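Local coordinates for protein ATP-dependent RNA helicase HrpB (Escherichia coli, PDB 6EUD) that hydrolyses ATP to ADP and phosphate as a bacterial DExH-box NTPase of the DEAH/RHA helicase group and binds single-stranded RNA, at residues 648-653 and 699-704; 709-712 and 716-719; 741-746 and 753-758; 761-766 and 788-793; 773-778 and 797-802. All coordinates share one frame; numbering follows the deposited sequence.

All five contacts lie in the C-terminal part of the chain, far from the ATP site. Contact 1 comes first, closing a largely helical loop of 45 residues by bringing 648-653 against helix 696-705. Strand 709-711 follows that helix at once, and contact 2 is the tight hairpin it makes with strand 717-721. Contact 3 closes a second hairpin, 745-746 with 751-758, in the same sheet; Tyr710 of contact 2 packs on Pro744 and Leu753. Contacts 4 and 5 cross, their segments alternating along the chain, and tie the turn before strand 764-768, and helix 771-776, to the end of helix 779-789 and the tail beyond it. Leu757 joins contact 3 to both.

Contact 1. Residues 648-653 and 699-704; sequences PEYDWP and QQRLDS
Arg701 lays its side chain across the ring of Tyr650 in a cation-pi stack. The guanidinium is nearly parallel to the ring, planes 18° apart and centres 4.3 Å from each other, with Tyr650 CE1 over one of its faces. The methylene before it completes the stack: Arg701 CD sits 3.6 Å from the centroid of the Tyr650 ring, almost on the ring normal, a CH-pi contact. A bend at the third torsion of Arg701 (chi3 -51°) turns the chain after CD, which lets both CD and the guanidinium rest on the same face. Glu649 CG lies over the opposite face, so the ring is sandwiched. Although Tyr650 OH comes near Arg701 NH1, the angle is too poor for a hydrogen bond, and the hydroxyl pairs instead with Gln748 NE2.

Trp652 adds an apolar contact. Its CZ3 meets Leu702 CD1 at 3.9 Å, the branch approaching obliquely, while CH2 comes within 4.2 Å of Arg701 CD. Trp652 NE1 is bonded to the carbonyl of Leu647, which helps fix the turn of the indole.

The loop between helices 631-646 and 657-662 is thereby held against helix 696-705, where Met698 also touches both aromatic rings. Leu702 packs on Leu636 and Leu640 of helix 631-646, and Trp652 reaches Ala643 of the same helix.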
# COMPACT_ATOMS: atom_id res chain seq x y z
N PRO A 648 0.84 -31.23 4.22
CA PRO A 648 0.31 -29.86 4.12
C PRO A 648 -1.13 -29.83 3.60
O PRO A 648 -1.74 -28.78 3.59
CB PRO A 648 1.24 -29.20 3.11
CG PRO A 648 1.56 -30.36 2.15
CD PRO A 648 1.69 -31.57 3.06
N GLU A 649 -1.67 -30.96 3.15
CA GLU A 649 -3.07 -30.94 2.71
C GLU A 649 -4.03 -30.80 3.91
O GLU A 649 -5.21 -30.59 3.72
CB GLU A 649 -3.43 -32.19 1.89
CG GLU A 649 -3.28 -33.49 2.63
CD GLU A 649 -1.91 -34.13 2.42
OE1 GLU A 649 -1.87 -35.33 2.07
OE2 GLU A 649 -0.88 -33.45 2.61
N TYR A 650 -3.52 -30.91 5.13
CA TYR A 650 -4.38 -30.74 6.31
C TYR A 650 -4.12 -29.40 7.00
O TYR A 650 -3.09 -28.77 6.77
CB TYR A 650 -4.17 -31.88 7.30
CG TYR A 650 -4.32 -33.22 6.66
CD1 TYR A 650 -5.57 -33.70 6.29
CD2 TYR A 650 -3.21 -34.02 6.40
CE1 TYR A 650 -5.70 -34.93 5.71
CE2 TYR A 650 -3.34 -35.24 5.82
CZ TYR A 650 -4.58 -35.70 5.48
OH TYR A 650 -4.71 -36.93 4.87
N ASP A 651 -5.07 -28.98 7.84
CA ASP A 651 -4.95 -27.69 8.49
C ASP A 651 -4.28 -27.78 9.85
O ASP A 651 -4.94 -27.75 10.88
CB ASP A 651 -6.32 -27.03 8.62
CG ASP A 651 -6.89 -26.61 7.28
OD1 ASP A 651 -6.14 -26.03 6.47
OD2 ASP A 651 -8.09 -26.88 7.03
N TRP A 652 -2.96 -27.89 9.84
CA TRP A 652 -2.22 -27.96 11.09
C TRP A 652 -2.08 -26.55 11.67
O TRP A 652 -1.89 -25.59 10.92
CB TRP A 652 -0.84 -28.62 10.88
CG TRP A 652 -0.92 -29.92 10.15
CD1 TRP A 652 -0.75 -30.12 8.82
CD2 TRP A 652 -1.26 -31.21 10.71
NE1 TRP A 652 -0.95 -31.44 8.50
CE2 TRP A 652 -1.26 -32.13 9.64
CE3 TRP A 652 -1.56 -31.67 11.99
CZ2 TRP A 652 -1.53 -33.48 9.82
CZ3 TRP A 652 -1.83 -33.01 12.17
CH2 TRP A 652 -1.82 -33.90 11.09
N PRO A 653 -2.19 -26.42 12.99
CA PRO A 653 -2.00 -25.14 13.67
C PRO A 653 -0.57 -24.64 13.62
O PRO A 653 0.37 -25.42 13.73
CB PRO A 653 -2.42 -25.44 15.12
CG PRO A 653 -2.22 -26.88 15.26
CD PRO A 653 -2.61 -27.47 13.93
N GLN A 699 -5.92 -35.40 15.86
CA GLN A 699 -5.12 -36.00 16.92
C GLN A 699 -4.78 -37.44 16.54
O GLN A 699 -3.63 -37.88 16.70
CB GLN A 699 -5.87 -35.96 18.26
CG GLN A 699 -6.00 -34.56 18.85
CD GLN A 699 -6.86 -34.52 20.10
OE1 GLN A 699 -7.40 -35.55 20.53
NE2 GLN A 699 -6.99 -33.34 20.70
N GLN A 700 -5.78 -38.17 16.03
CA GLN A 700 -5.59 -39.54 15.57
C GLN A 700 -4.63 -39.58 14.39
O GLN A 700 -3.74 -40.43 14.34
CB GLN A 700 -6.92 -40.19 15.17
CG GLN A 700 -7.93 -40.26 16.27
CD GLN A 700 -7.42 -41.02 17.48
OE1 GLN A 700 -7.45 -40.50 18.59
NE2 GLN A 700 -6.96 -42.25 17.26
N ARG A 701 -4.83 -38.66 13.45
CA ARG A 701 -3.94 -38.53 12.29
C ARG A 701 -2.49 -38.26 12.72
O ARG A 701 -1.56 -38.94 12.26
CB ARG A 701 -4.44 -37.41 11.37
CG ARG A 701 -3.89 -37.47 9.95
CD ARG A 701 -4.54 -36.43 9.06
NE ARG A 701 -6.00 -36.46 9.10
CZ ARG A 701 -6.76 -37.30 8.39
NH1 ARG A 701 -6.19 -38.20 7.60
NH2 ARG A 701 -8.08 -37.26 8.49
N LEU A 702 -2.27 -37.30 13.61
CA LEU A 702 -0.93 -37.02 14.08
C LEU A 702 -0.33 -38.22 14.84
O LEU A 702 0.84 -38.57 14.65
CB LEU A 702 -0.91 -35.78 14.96
CG LEU A 702 0.51 -35.28 15.27
CD1 LEU A 702 1.17 -34.75 14.00
CD2 LEU A 702 0.49 -34.22 16.35
N ASP A 703 -1.12 -38.88 15.69
CA ASP A 703 -0.60 -40.04 16.43
C ASP A 703 -0.21 -41.18 15.49
O ASP A 703 0.67 -41.99 15.79
CB ASP A 703 -1.62 -40.56 17.44
CG ASP A 703 -1.65 -39.72 18.71
OD1 ASP A 703 -0.76 -38.87 18.89
OD2 ASP A 703 -2.56 -39.94 19.55
N SER A 704 -0.86 -41.23 14.35
CA SER A 704 -0.63 -42.31 13.39
C SER A 704 0.43 -41.97 12.32
O SER A 704 1.26 -42.82 11.97
CB SER A 704 -1.94 -42.68 12.70
OG SER A 704 -1.67 -43.59 11.66

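Contact 2. Residues 709-712 and 716-719; sequences HYTV and SRIA
A short antiparallel beta hairpin brings His709, Tyr710 and Thr711 beside Ala719, Ile718 and Arg717. Tyr710 and Ile718 form its hydrogen-bonded pair: Tyr710 N gives to Ile718 O at 2.7 Å, and Ile718 N returns a bond to Tyr710 O at 2.8 Å. Nearer the turn, Val712 N reaches Ser716 O at 3.0 Å. In the non-hydrogen-bonded pairs, alpha carbons supply CA-H...O contacts, as between Thr711 CA and Ser716 O.

The hairpin lies at one end of a mixed sheet, next to strand 729-733, and its two faces differ. On the face of His709, Thr711, Arg717 and Ala719, a bend at the third torsion of Arg717 (chi3 64°), after one at the second, brings its guanidinium beside Thr711 and His709. Arg717 NE makes a weak bond to Thr711 OG1 at 3.5 Å, the hydroxyl lying at the guanidinium edge, while His709 CB lies over one guanidinium face, toward its rim. The imidazole leans obliquely over Ala719, with His709 CD2 3.9 Å from Ala719 CB.

Tyr710 and Ile718 point to the other face, where both pack on Leu730. Val712 CG1 meets Ile718 CG1 at 3.9 Å, and Val712 CG2 comes against Ser716 CB. Ser716 OG is bonded to Glu736 OE2.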
# COMPACT_ATOMS: atom_id res chain seq x y z
N HIS A 709 6.47 -43.04 18.81
CA HIS A 709 7.28 -44.25 18.78
C HIS A 709 7.02 -45.04 17.51
O HIS A 709 5.90 -45.04 17.00
CB HIS A 709 6.99 -45.15 19.98
CG HIS A 709 7.42 -44.57 21.29
ND1 HIS A 709 6.64 -43.67 22.00
CD2 HIS A 709 8.55 -44.75 22.01
CE1 HIS A 709 7.28 -43.33 23.10
NE2 HIS A 709 8.44 -43.96 23.13
N TYR A 710 8.05 -45.73 17.02
CA TYR A 710 7.93 -46.65 15.90
C TYR A 710 8.10 -48.09 16.43
O TYR A 710 9.01 -48.35 17.24
CB TYR A 710 8.96 -46.32 14.80
CG TYR A 710 8.84 -47.18 13.55
CD1 TYR A 710 7.96 -46.82 12.52
CD2 TYR A 710 9.63 -48.32 13.38
CE1 TYR A 710 7.84 -47.60 11.37
CE2 TYR A 710 9.52 -49.12 12.23
CZ TYR A 710 8.63 -48.75 11.23
OH TYR A 710 8.51 -49.53 10.10
N THR A 711 7.23 -49.01 16.01
CA THR A 711 7.39 -50.43 16.39
C THR A 711 8.26 -51.16 15.37
O THR A 711 7.89 -51.29 14.21
CB THR A 711 6.04 -51.18 16.50
OG1 THR A 711 5.15 -50.47 17.35
CG2 THR A 711 6.26 -52.60 17.04
N VAL A 712 9.43 -51.62 15.81
CA VAL A 712 10.38 -52.32 14.94
C VAL A 712 10.01 -53.82 14.82
O VAL A 712 9.10 -54.29 15.51
CB VAL A 712 11.82 -52.14 15.46
CG1 VAL A 712 12.28 -50.70 15.26
CG2 VAL A 712 11.91 -52.52 16.92
N SER A 716 9.69 -54.16 19.72
CA SER A 716 10.12 -53.03 20.54
C SER A 716 9.52 -51.72 20.02
O SER A 716 9.33 -51.53 18.81
CB SER A 716 11.65 -52.92 20.56
OG SER A 716 12.24 -53.98 21.29
N ARG A 717 9.23 -50.81 20.94
CA ARG A 717 8.73 -49.49 20.58
C ARG A 717 9.84 -48.46 20.74
O ARG A 717 10.17 -48.10 21.86
CB ARG A 717 7.51 -49.12 21.43
CG ARG A 717 6.47 -50.23 21.52
CD ARG A 717 5.08 -49.67 21.63
NE ARG A 717 4.74 -48.93 20.41
CZ ARG A 717 3.86 -47.94 20.36
NH1 ARG A 717 3.22 -47.53 21.45
NH2 ARG A 717 3.63 -47.34 19.21
N ILE A 718 10.43 -48.02 19.61
CA ILE A 718 11.56 -47.10 19.64
C ILE A 718 11.09 -45.65 19.35
O ILE A 718 10.31 -45.41 18.42
CB ILE A 718 12.65 -47.50 18.62
CG1 ILE A 718 12.98 -48.99 18.71
CG2 ILE A 718 13.89 -46.65 18.82
CD1 ILE A 718 13.39 -49.47 20.09
N ALA A 719 11.56 -44.71 20.17
CA ALA A 719 11.18 -43.31 20.06
C ALA A 719 11.71 -42.70 18.77
O ALA A 719 12.88 -42.87 18.43
CB ALA A 719 11.70 -42.52 21.25

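Contact 3. Residues 741-746 and 753-758; sequences ATNPTI and LVLELL
Asn743 reaches across to the backbone of Leu753 and the side chain of Leu755. From CB, with CG anti to the backbone N (chi1 -158°), the chain swings toward strand 751-758 and the amide splits between two kinds of neighbour. ND2 gives a nearly straight bond to Leu753 O at 3.0 Å, received on a lone pair in the carbonyl plane and lying within the plane of the amide. The same nitrogen also bonds Pro744 O, again on a carbonyl lone pair but less straight, with an N-H...O angle of 141°. OD1 faces the opposite way: Leu755 CD1 touches it at 3.8 Å, while its hydrogen bond comes from Leu771 N.

Pro744 O accepts a second bond, from Leu753 N at 3.0 Å, this donor standing above the carbonyl plane. Asn743, Pro744 and Leu753 thus form a small network where the hairpin of strands 745-746 and 751-758 opens out.

Apolar groups pack around it. Pro744 CB meets Leu753 CD1 at 4.0 Å, and Pro744 CD lies 4.1 Å from Leu755 CD1, the proline and Leu755 crossing at about a right angle. The other branch of Leu753, CD2, meets Ile746 CD1 at 3.9 Å. Tyr710 of the neighbouring hairpin packs on both Pro744 and Leu753.

Asn743 is buried, yet both ends of its amide have partners. Two carbonyls take up ND2 and a backbone N-H engages OD1, which supports the modelled flip of the amide, and polar backbone groups are satisfied among leucine and proline side chains.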
# COMPACT_ATOMS: atom_id res chain seq x y z
N ALA A 741 12.97 -55.36 5.02
CA ALA A 741 13.68 -55.17 3.75
C ALA A 741 13.63 -53.72 3.32
O ALA A 741 14.46 -53.27 2.53
CB ALA A 741 13.08 -56.06 2.69
N THR A 742 12.65 -52.98 3.85
CA THR A 742 12.36 -51.63 3.39
C THR A 742 12.52 -50.62 4.51
O THR A 742 11.92 -50.76 5.58
CB THR A 742 10.94 -51.54 2.82
OG1 THR A 742 10.82 -52.40 1.69
CG2 THR A 742 10.63 -50.13 2.39
N ASN A 743 13.33 -49.60 4.27
CA ASN A 743 13.52 -48.53 5.24
C ASN A 743 12.17 -48.00 5.74
O ASN A 743 11.30 -47.66 4.95
CB ASN A 743 14.34 -47.39 4.63
CG ASN A 743 15.01 -46.53 5.69
OD1 ASN A 743 16.18 -46.72 5.99
ND2 ASN A 743 14.25 -45.60 6.29
N PRO A 744 11.99 -47.97 7.07
CA PRO A 744 10.77 -47.43 7.69
C PRO A 744 10.41 -46.02 7.21
O PRO A 744 11.31 -45.23 6.89
CB PRO A 744 11.11 -47.41 9.19
CG PRO A 744 12.13 -48.49 9.35
CD PRO A 744 12.91 -48.56 8.06
N THR A 745 9.12 -45.71 7.16
CA THR A 745 8.68 -44.39 6.77
C THR A 745 7.47 -43.96 7.57
O THR A 745 6.70 -44.79 8.04
CB THR A 745 8.29 -44.30 5.28
OG1 THR A 745 7.18 -45.17 5.02
CG2 THR A 745 9.45 -44.66 4.39
N ILE A 746 7.31 -42.64 7.72
CA ILE A 746 6.14 -42.08 8.36
C ILE A 746 5.47 -41.09 7.40
O ILE A 746 5.87 -41.02 6.24
CB ILE A 746 6.51 -41.38 9.67
CG1 ILE A 746 7.47 -40.22 9.39
CG2 ILE A 746 7.14 -42.36 10.62
CD1 ILE A 746 7.96 -39.54 10.63
N LEU A 753 12.55 -42.67 7.79
CA LEU A 753 13.25 -42.40 9.04
C LEU A 753 14.76 -42.54 8.85
O LEU A 753 15.24 -43.47 8.21
CB LEU A 753 12.77 -43.35 10.14
CG LEU A 753 11.32 -43.11 10.54
CD1 LEU A 753 10.91 -44.13 11.54
CD2 LEU A 753 11.16 -41.71 11.13
N VAL A 754 15.51 -41.61 9.40
CA VAL A 754 16.95 -41.79 9.40
C VAL A 754 17.24 -42.76 10.53
O VAL A 754 16.94 -42.47 11.69
CB VAL A 754 17.74 -40.46 9.59
CG1 VAL A 754 19.21 -40.75 9.79
CG2 VAL A 754 17.53 -39.53 8.40
N LEU A 755 17.79 -43.93 10.18
CA LEU A 755 18.08 -44.98 11.15
C LEU A 755 19.47 -44.81 11.70
O LEU A 755 20.46 -44.81 10.97
CB LEU A 755 17.96 -46.37 10.51
CG LEU A 755 16.65 -46.78 9.84
CD1 LEU A 755 16.73 -48.23 9.38
CD2 LEU A 755 15.52 -46.56 10.83
N GLU A 756 19.55 -44.66 13.01
CA GLU A 756 20.85 -44.67 13.65
C GLU A 756 21.08 -46.07 14.20
O GLU A 756 20.67 -46.41 15.31
CB GLU A 756 20.90 -43.58 14.71
CG GLU A 756 20.79 -42.17 14.06
CD GLU A 756 20.49 -41.06 15.07
OE1 GLU A 756 19.67 -41.26 15.99
OE2 GLU A 756 21.08 -39.97 14.95
N LEU A 757 21.71 -46.89 13.38
CA LEU A 757 21.88 -48.30 13.66
C LEU A 757 23.00 -48.53 14.65
O LEU A 757 24.14 -48.11 14.44
CB LEU A 757 22.15 -49.06 12.36
CG LEU A 757 20.98 -49.02 11.39
CD1 LEU A 757 21.25 -49.81 10.11
CD2 LEU A 757 19.74 -49.56 12.09
N LEU A 758 22.66 -49.20 15.74
CA LEU A 758 23.57 -49.33 16.88
C LEU A 758 23.97 -50.77 17.09
O LEU A 758 23.31 -51.69 16.59
CB LEU A 758 22.90 -48.77 18.14
CG LEU A 758 22.20 -47.41 18.00
CD1 LEU A 758 21.27 -47.17 19.17
CD2 LEU A 758 23.18 -46.24 17.88

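Contact 4. Residues 761-766 and 788-793; sequences AQRPLQ and GRYPKH
Two arginines meet here: Arg789 NH1 lies over one face of the Arg763 guanidinium, 3.7 Å from Arg763 NE. The contact joins the turn leading into strand 764-768, whose Leu765 and Gln766 form a classic beta bulge opposite Leu757, to the end of helix 779-789 and the type I turn that follows from Tyr790 to His793. The guanidinium planes are 48° apart, so the groups are not stacked flat, and between the two arginines the nearest atoms are Arg763 NH1 and the methylene Arg789 CD, 3.6 Å apart. Like charges this near probably cost some energy, though the site lies at the surface, where solvent can screen them. Arg789 NH2 also has a long, weak ion pair with Glu785.

Tyr790 gives Arg763 a polar partner. The two side chains approach from opposite directions with ring and guanidinium nearly coplanar, so they meet edge to edge. Arg763 NH2 donates to Tyr790 OH at 2.9 Å in an almost straight bond of 172°, the oxygen lying in the guanidinium plane. An extended start (chi1 180°), followed by a bend at the third torsion, brings the arginine to the tyrosine edge. Arg763 NH1 lies beside the same edge, near Tyr790 CE2. Tyr790 also touches Pro760, and Ala761 CB lies 3.1 Å from Tyr790 OH, a tight approach to the same oxygen that takes the Arg763 bond.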
# COMPACT_ATOMS: atom_id res chain seq x y z
N ALA A 761 25.77 -52.77 22.37
CA ALA A 761 26.21 -51.84 23.40
C ALA A 761 25.78 -50.41 23.06
O ALA A 761 26.29 -49.47 23.68
CB ALA A 761 27.71 -51.92 23.61
N GLN A 762 24.85 -50.25 22.11
CA GLN A 762 24.14 -48.99 21.91
C GLN A 762 25.09 -47.94 21.37
O GLN A 762 24.84 -46.74 21.45
CB GLN A 762 23.43 -48.63 23.22
CG GLN A 762 22.02 -49.22 23.30
CD GLN A 762 20.92 -48.14 23.12
OE1 GLN A 762 20.02 -48.23 22.23
NE2 GLN A 762 20.83 -47.30 24.20
N ARG A 763 26.09 -48.48 20.68
CA ARG A 763 27.16 -47.80 19.95
C ARG A 763 26.81 -47.73 18.45
O ARG A 763 26.56 -48.76 17.83
CB ARG A 763 28.48 -48.56 20.15
CG ARG A 763 29.72 -48.01 19.47
CD ARG A 763 30.94 -48.92 19.71
NE ARG A 763 30.84 -50.25 19.07
CZ ARG A 763 30.60 -51.41 19.70
NH1 ARG A 763 30.56 -52.55 19.01
NH2 ARG A 763 30.42 -51.45 21.01
N PRO A 764 26.78 -46.51 17.88
CA PRO A 764 26.44 -46.19 16.48
C PRO A 764 27.32 -46.90 15.44
O PRO A 764 28.51 -46.62 15.34
CB PRO A 764 26.64 -44.67 16.40
CG PRO A 764 27.49 -44.33 17.57
CD PRO A 764 27.12 -45.30 18.64
N LEU A 765 26.70 -47.81 14.70
CA LEU A 765 27.35 -48.57 13.65
C LEU A 765 27.20 -47.90 12.28
O LEU A 765 28.14 -47.89 11.48
CB LEU A 765 26.77 -49.98 13.59
CG LEU A 765 26.95 -50.85 14.83
CD1 LEU A 765 26.29 -52.22 14.64
CD2 LEU A 765 28.42 -50.99 15.19
N GLN A 766 26.03 -47.35 12.00
CA GLN A 766 25.76 -46.74 10.71
C GLN A 766 24.58 -45.77 10.80
O GLN A 766 23.62 -46.02 11.53
CB GLN A 766 25.46 -47.81 9.65
CG GLN A 766 25.38 -47.29 8.22
CD GLN A 766 26.71 -47.31 7.51
OE1 GLN A 766 27.68 -47.88 8.00
NE2 GLN A 766 26.76 -46.70 6.33
N GLY A 788 33.19 -60.22 15.50
CA GLY A 788 34.41 -60.11 16.28
C GLY A 788 34.26 -59.60 17.70
O GLY A 788 34.87 -60.13 18.63
N ARG A 789 33.45 -58.56 17.89
CA ARG A 789 33.30 -57.97 19.22
C ARG A 789 32.13 -58.58 19.98
O ARG A 789 32.05 -58.48 21.20
CB ARG A 789 33.15 -56.46 19.12
CG ARG A 789 33.33 -55.74 20.44
CD ARG A 789 33.52 -54.26 20.21
NE ARG A 789 34.63 -54.03 19.29
CZ ARG A 789 34.94 -52.84 18.79
NH1 ARG A 789 34.21 -51.78 19.11
NH2 ARG A 789 35.97 -52.71 17.97
N TYR A 790 31.21 -59.21 19.25
CA TYR A 790 30.07 -59.89 19.88
C TYR A 790 29.77 -61.22 19.22
O TYR A 790 28.72 -61.38 18.58
CB TYR A 790 28.82 -58.99 19.86
CG TYR A 790 29.04 -57.64 20.50
CD1 TYR A 790 29.08 -57.51 21.88
CD2 TYR A 790 29.21 -56.50 19.72
CE1 TYR A 790 29.29 -56.28 22.47
CE2 TYR A 790 29.41 -55.26 20.30
CZ TYR A 790 29.45 -55.16 21.68
OH TYR A 790 29.66 -53.94 22.27
N PRO A 791 30.67 -62.20 19.38
CA PRO A 791 30.53 -63.50 18.71
C PRO A 791 29.38 -64.32 19.28
O PRO A 791 29.02 -65.36 18.72
CB PRO A 791 31.88 -64.18 18.97
CG PRO A 791 32.33 -63.60 20.27
CD PRO A 791 31.83 -62.17 20.28
N LYS A 792 28.80 -63.85 20.39
CA LYS A 792 27.71 -64.55 21.06
C LYS A 792 26.36 -64.25 20.41
O LYS A 792 25.36 -64.88 20.73
CB LYS A 792 27.69 -64.19 22.54
CG LYS A 792 29.02 -64.44 23.23
CD LYS A 792 28.89 -64.51 24.74
CE LYS A 792 30.21 -64.95 25.35
NZ LYS A 792 30.09 -65.18 26.82
N HIS A 793 26.34 -63.28 19.49
CA HIS A 793 25.13 -62.97 18.74
C HIS A 793 25.15 -63.59 17.34
O HIS A 793 26.21 -63.80 16.76
CB HIS A 793 24.93 -61.46 18.60
CG HIS A 793 24.50 -60.79 19.86
ND1 HIS A 793 25.39 -60.45 20.86
CD2 HIS A 793 23.28 -60.40 20.29
CE1 HIS A 793 24.73 -59.88 21.85
NE2 HIS A 793 23.45 -59.84 21.53

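Contact 5. Residues 773-778 and 797-802; sequences DFWKGA and DDPANT
Helix 771-776 passes the non-regular segment 797-802 most closely where Trp775 faces Ala800, with their CA atoms 6.6 Å apart. Trp775 comes from the last turn of this short helix, which Gly777 ends, and its indole packs against a compact turn in the tail beyond helix 779-789. Pro799 and Ala800 both lie over one face of the indole. Pro799 CB is 3.7 Å from the centroid of the six-membered ring and 15° off its normal, a CH-pi contact, while Pro799 CG presses toward CE3 of Trp775 at 3.3 Å. Ala800 CA lies over the five-membered part, and Ala800 CB comes 3.4 Å from Trp775 CD1. CG of the tryptophan stands anti to its carbonyl carbon (chi1 -67°), which directs the ring toward these two residues. The packing is close and rests on carbon contacts, with no hydrogen bond between the segments.

The indole nitrogen is satisfied by Glu740 O, and Tyr779 meets the ring edge-to-face, so Trp775 joins helix 771-776, the following helix and the tail. Pro799 touches the side chains of Phe738 and Tyr779, and its backbone is bonded to that of Gly739.

Behind the apolar face, the turn carrying Pro799 and Ala800 closes on one carbonyl. Asp798 O accepts from Asn801 N at 3.1 Å and from Thr802 OG1, also at 3.1 Å, the two donors arriving from opposite faces of the carbonyl plane.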
# COMPACT_ATOMS: atom_id res chain seq x y z
N ASP A 773 19.82 -50.40 0.90
CA ASP A 773 21.20 -50.23 0.46
C ASP A 773 22.20 -50.69 1.51
O ASP A 773 23.30 -51.13 1.19
CB ASP A 773 21.50 -48.77 0.12
CG ASP A 773 20.86 -48.34 -1.18
OD1 ASP A 773 20.42 -49.24 -1.93
OD2 ASP A 773 20.83 -47.12 -1.45
N PHE A 774 21.83 -50.56 2.78
CA PHE A 774 22.76 -50.89 3.84
C PHE A 774 22.99 -52.40 3.93
O PHE A 774 24.13 -52.86 3.99
CB PHE A 774 22.27 -50.35 5.18
CG PHE A 774 23.07 -50.84 6.33
CD1 PHE A 774 24.35 -50.34 6.55
CD2 PHE A 774 22.58 -51.83 7.17
CE1 PHE A 774 25.12 -50.82 7.62
CE2 PHE A 774 23.34 -52.31 8.22
CZ PHE A 774 24.61 -51.80 8.45
N TRP A 775 21.90 -53.16 3.95
CA TRP A 775 21.98 -54.61 3.93
C TRP A 775 22.88 -55.12 2.78
O TRP A 775 23.72 -56.00 2.99
CB TRP A 775 20.59 -55.24 3.79
CG TRP A 775 19.62 -55.08 4.95
CD1 TRP A 775 18.26 -54.94 4.85
CD2 TRP A 775 19.91 -55.04 6.37
NE1 TRP A 775 17.69 -54.83 6.09
CE2 TRP A 775 18.68 -54.89 7.04
CE3 TRP A 775 21.08 -55.12 7.13
CZ2 TRP A 775 18.58 -54.83 8.44
CZ3 TRP A 775 20.99 -55.06 8.51
CH2 TRP A 775 19.75 -54.92 9.15
N LYS A 776 22.71 -54.56 1.59
CA LYS A 776 23.51 -54.95 0.43
C LYS A 776 24.91 -54.32 0.43
O LYS A 776 25.83 -54.84 -0.19
CB LYS A 776 22.79 -54.57 -0.87
CG LYS A 776 21.47 -55.29 -1.09
CD LYS A 776 20.66 -54.64 -2.20
CE LYS A 776 19.36 -55.40 -2.47
NZ LYS A 776 19.59 -56.73 -3.12
N GLY A 777 25.07 -53.21 1.14
CA GLY A 777 26.31 -52.46 1.08
C GLY A 777 27.21 -52.62 2.29
O GLY A 777 27.87 -53.64 2.46
N ALA A 778 27.21 -51.60 3.15
CA ALA A 778 28.15 -51.53 4.27
C ALA A 778 27.91 -52.60 5.34
O ALA A 778 28.73 -52.77 6.23
CB ALA A 778 28.10 -50.16 4.91
N ASP A 797 23.93 -63.57 7.25
CA ASP A 797 24.41 -63.10 5.96
C ASP A 797 23.27 -62.44 5.17
O ASP A 797 23.52 -61.64 4.27
CB ASP A 797 25.04 -64.25 5.16
CG ASP A 797 26.29 -64.83 5.84
OD1 ASP A 797 27.30 -64.11 5.98
OD2 ASP A 797 26.25 -66.01 6.24
N ASP A 798 22.03 -62.77 5.51
CA ASP A 798 20.87 -62.15 4.85
C ASP A 798 19.89 -61.53 5.87
O ASP A 798 18.77 -62.02 6.05
CB ASP A 798 20.15 -63.18 3.99
CG ASP A 798 19.33 -62.54 2.88
OD1 ASP A 798 19.75 -62.63 1.71
OD2 ASP A 798 18.27 -61.96 3.18
N PRO A 799 20.30 -60.42 6.52
CA PRO A 799 19.52 -59.79 7.59
C PRO A 799 18.15 -59.29 7.14
O PRO A 799 17.21 -59.31 7.92
CB PRO A 799 20.42 -58.62 8.03
CG PRO A 799 21.29 -58.36 6.85
CD PRO A 799 21.53 -59.67 6.21
N ALA A 800 18.04 -58.86 5.89
CA ALA A 800 16.77 -58.41 5.33
C ALA A 800 15.67 -59.48 5.39
O ALA A 800 14.48 -59.14 5.45
CB ALA A 800 16.97 -57.97 3.89
N ASN A 801 16.07 -60.76 5.38
CA ASN A 801 15.11 -61.87 5.36
C ASN A 801 15.16 -62.79 6.58
O ASN A 801 14.38 -63.74 6.68
CB ASN A 801 15.30 -62.72 4.10
CG ASN A 801 15.06 -61.93 2.83
OD1 ASN A 801 13.93 -61.72 2.43
ND2 ASN A 801 16.14 -61.50 2.20
N THR A 802 16.09 -62.53 7.50
CA THR A 802 16.16 -63.29 8.74
C THR A 802 14.97 -63.02 9.65
O THR A 802 14.67 -61.86 9.96
CB THR A 802 17.45 -62.98 9.49
OG1 THR A 802 18.56 -63.54 8.77
CG2 THR A 802 17.41 -63.56 10.89